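PDB 4QLY: nitroreductase family protein from Lactobacillus plantarum, which probably uses FMN and NADH to reduce the carbon-carbon double bond of enone fatty acids in the pathway that saturates polyunsaturated fatty acids. Local coordinates for residues 25-30 against 80-85. Residues are numbered along the deposited sequence; the frame is centred on the assembly and turned at random.
With FMN (flavin mononucleotide), chain E.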
# COMPACT_ATOMS: atom_id res chain seq x y z
N VAL A 25 -10.45 8.20 11.12
CA VAL A 25 -10.94 9.33 11.92
C VAL A 25 -11.04 10.55 11.03
O VAL A 25 -10.09 10.87 10.32
CB VAL A 25 -10.03 9.61 13.12
CG1 VAL A 25 -10.42 10.90 13.80
CG2 VAL A 25 -10.07 8.42 14.09
N ARG A 26 -12.18 11.23 11.04
CA ARG A 26 -12.39 12.30 10.07
C ARG A 26 -12.66 13.65 10.74
O ARG A 26 -12.79 14.67 10.09
CB ARG A 26 -13.53 11.94 9.13
CG ARG A 26 -13.27 10.70 8.28
CD ARG A 26 -14.42 10.44 7.29
NE ARG A 26 -14.09 9.34 6.38
CZ ARG A 26 -14.34 8.05 6.62
NH1 ARG A 26 -14.93 7.69 7.75
NH2 ARG A 26 -13.99 7.12 5.74
N GLN A 27 -12.73 13.62 12.07
CA GLN A 27 -12.92 14.82 12.85
C GLN A 27 -11.83 14.89 13.89
O GLN A 27 -11.77 14.06 14.79
CB GLN A 27 -14.30 14.83 13.52
CG GLN A 27 -15.45 15.04 12.55
CD GLN A 27 -15.39 16.41 11.88
OE1 GLN A 27 -14.66 17.31 12.31
NE2 GLN A 27 -16.18 16.58 10.82
N PHE A 28 -10.94 15.87 13.73
CA PHE A 28 -9.80 16.01 14.62
C PHE A 28 -9.98 17.22 15.54
O PHE A 28 -10.74 18.13 15.24
CB PHE A 28 -8.50 16.14 13.81
CG PHE A 28 -8.28 15.00 12.84
CD1 PHE A 28 -7.82 13.77 13.29
CD2 PHE A 28 -8.58 15.15 11.50
CE1 PHE A 28 -7.64 12.71 12.42
CE2 PHE A 28 -8.41 14.09 10.62
CZ PHE A 28 -7.93 12.87 11.08
N ASP A 29 -9.28 17.20 16.68
CA ASP A 29 -9.21 18.34 17.58
C ASP A 29 -8.46 19.49 16.91
O ASP A 29 -7.24 19.41 16.74
CB ASP A 29 -8.52 17.94 18.89
CG ASP A 29 -8.55 19.04 19.94
OD1 ASP A 29 -8.77 20.21 19.56
OD2 ASP A 29 -8.37 18.73 21.14
N PRO A 30 -9.17 20.57 16.56
CA PRO A 30 -8.62 21.69 15.79
C PRO A 30 -7.57 22.48 16.57
O PRO A 30 -6.88 23.32 16.00
CB PRO A 30 -9.85 22.57 15.50
CG PRO A 30 -11.06 21.71 15.87
CD PRO A 30 -10.57 20.81 16.96
N ASN A 80 -14.41 16.06 1.69
CA ASN A 80 -13.21 15.82 2.51
C ASN A 80 -12.68 17.05 3.25
O ASN A 80 -11.60 17.02 3.85
CB ASN A 80 -12.10 15.23 1.63
CG ASN A 80 -12.38 13.80 1.21
OD1 ASN A 80 -13.01 13.04 1.96
ND2 ASN A 80 -11.93 13.42 0.02
N TYR A 81 -13.44 18.15 3.21
CA TYR A 81 -13.02 19.34 3.93
C TYR A 81 -13.02 19.19 5.45
O TYR A 81 -12.20 19.83 6.10
CB TYR A 81 -13.87 20.55 3.56
CG TYR A 81 -13.52 21.16 2.23
CD1 TYR A 81 -12.53 20.60 1.43
CD2 TYR A 81 -14.16 22.30 1.77
CE1 TYR A 81 -12.20 21.15 0.21
CE2 TYR A 81 -13.83 22.87 0.55
CZ TYR A 81 -12.86 22.29 -0.22
OH TYR A 81 -12.53 22.84 -1.44
N PRO A 82 -13.95 18.38 6.02
CA PRO A 82 -13.84 18.26 7.48
C PRO A 82 -12.47 17.78 7.92
O PRO A 82 -11.89 18.41 8.80
CB PRO A 82 -14.91 17.23 7.84
CG PRO A 82 -15.91 17.35 6.77
CD PRO A 82 -15.16 17.69 5.52
N GLN A 83 -11.95 16.71 7.31
CA GLN A 83 -10.66 16.16 7.71
C GLN A 83 -9.59 17.21 7.53
O GLN A 83 -8.78 17.44 8.42
CB GLN A 83 -10.28 14.91 6.90
CG GLN A 83 -11.27 13.79 6.92
CD GLN A 83 -12.33 13.93 5.84
OE1 GLN A 83 -13.07 14.92 5.79
NE2 GLN A 83 -12.42 12.92 4.96
N VAL A 84 -9.61 17.85 6.37
CA VAL A 84 -8.60 18.85 6.04
C VAL A 84 -8.63 20.05 7.00
O VAL A 84 -7.59 20.46 7.51
CB VAL A 84 -8.77 19.33 4.59
CG1 VAL A 84 -7.92 20.57 4.36
CG2 VAL A 84 -8.40 18.22 3.62
N ASP A 85 -9.81 20.61 7.27
CA ASP A 85 -9.91 21.79 8.14
C ASP A 85 -9.48 21.48 9.57
O ASP A 85 -8.84 22.30 10.22
CB ASP A 85 -11.34 22.35 8.15
CG ASP A 85 -11.78 22.85 6.79
OD1 ASP A 85 -10.90 23.23 5.98
OD2 ASP A 85 -12.99 22.87 6.53
N1 FMN E . -12.38 8.39 3.25
C2 FMN E . -13.03 9.59 2.99
O2 FMN E . -13.81 10.03 3.82
N3 FMN E . -12.81 10.29 1.83
C4 FMN E . -11.93 9.80 0.89
O4 FMN E . -11.72 10.43 -0.16
C4A FMN E . -11.28 8.59 1.14
N5 FMN E . -10.39 8.10 0.21
C5A FMN E . -9.71 6.93 0.46
C6 FMN E . -8.81 6.50 -0.50
C7 FMN E . -8.11 5.32 -0.30
C7M FMN E . -7.15 4.85 -1.35
C8 FMN E . -8.30 4.59 0.86
C8M FMN E . -7.51 3.32 1.04
C9 FMN E . -9.20 5.04 1.83
C9A FMN E . -9.92 6.22 1.64
N10 FMN E . -10.84 6.70 2.58
C10 FMN E . -11.50 7.89 2.32
C1' FMN E . -11.14 5.99 3.88
C2' FMN E . -12.09 4.78 3.64
O2' FMN E . -13.43 5.16 3.42
C3' FMN E . -12.10 3.78 4.79
O3' FMN E . -10.80 3.27 4.92
C4' FMN E . -13.04 2.57 4.60
O4' FMN E . -14.40 2.94 4.62
C5' FMN E . -12.80 1.59 5.74
O5' FMN E . -13.04 2.27 6.94
P FMN E . -11.94 2.34 8.11
O1P FMN E . -12.45 3.23 9.22
O2P FMN E . -11.59 0.98 8.65
O3P FMN E . -10.69 3.00 7.53
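Arg26 and Gln83 lie side by side and point the same way, with their ends at the pyrimidine edge of the FMN isoalloxazine, in the flavin site of the nitroreductase fold. Their aliphatic parts touch, CB of Arg26 lying 3.7 Å from CG of Gln83, while guanidinium and amide planes stand 73° apart. The guanidinium meets the flavin edge-on through two bonds: Arg26 NE gives a hydrogen to FMN O2 at 2.7 Å, and Arg26 NH2 reaches FMN N1, which lies in the guanidinium plane, along a nearly straight bond (N-H...N 167°). Positive charge beside N1 and O2 would probably stabilise a reduced, anionic flavin. Arg26 extends from CG to NE, with chi3 at 173°, which carries NE to that edge. Were Arg26 an alanine, FMN O2 and N1 would probably lose these two donors, and the CG flank of Gln83 part of its aliphatic cover. From the N-terminal end of helix 81-86, Asn80 reads the rest of the edge: its OD1 accepts from FMN N3 at 2.8 Å, and its ND2 donates to FMN O4. NE2 of Gln83 comes within 3.4 Å of FMN O2; the chain, bent at chi2, also lets NE2 bond weakly to Asn80 OD1. Farther out, Asn167 OD1 on strand 165-169 accepts from the same NE2. No hydrogen bond joins the two segments directly; backbone proximity is marked by a CA-H...O contact, Gln83 CA to Arg26 O at 3.5 Å. Farther from the flavin, Phe28 presents its ring edge to the carbonyl of Gln83, and Gln27 crosses Pro82, bringing NE2 of Gln27 to 3.3 Å from CB of Pro82.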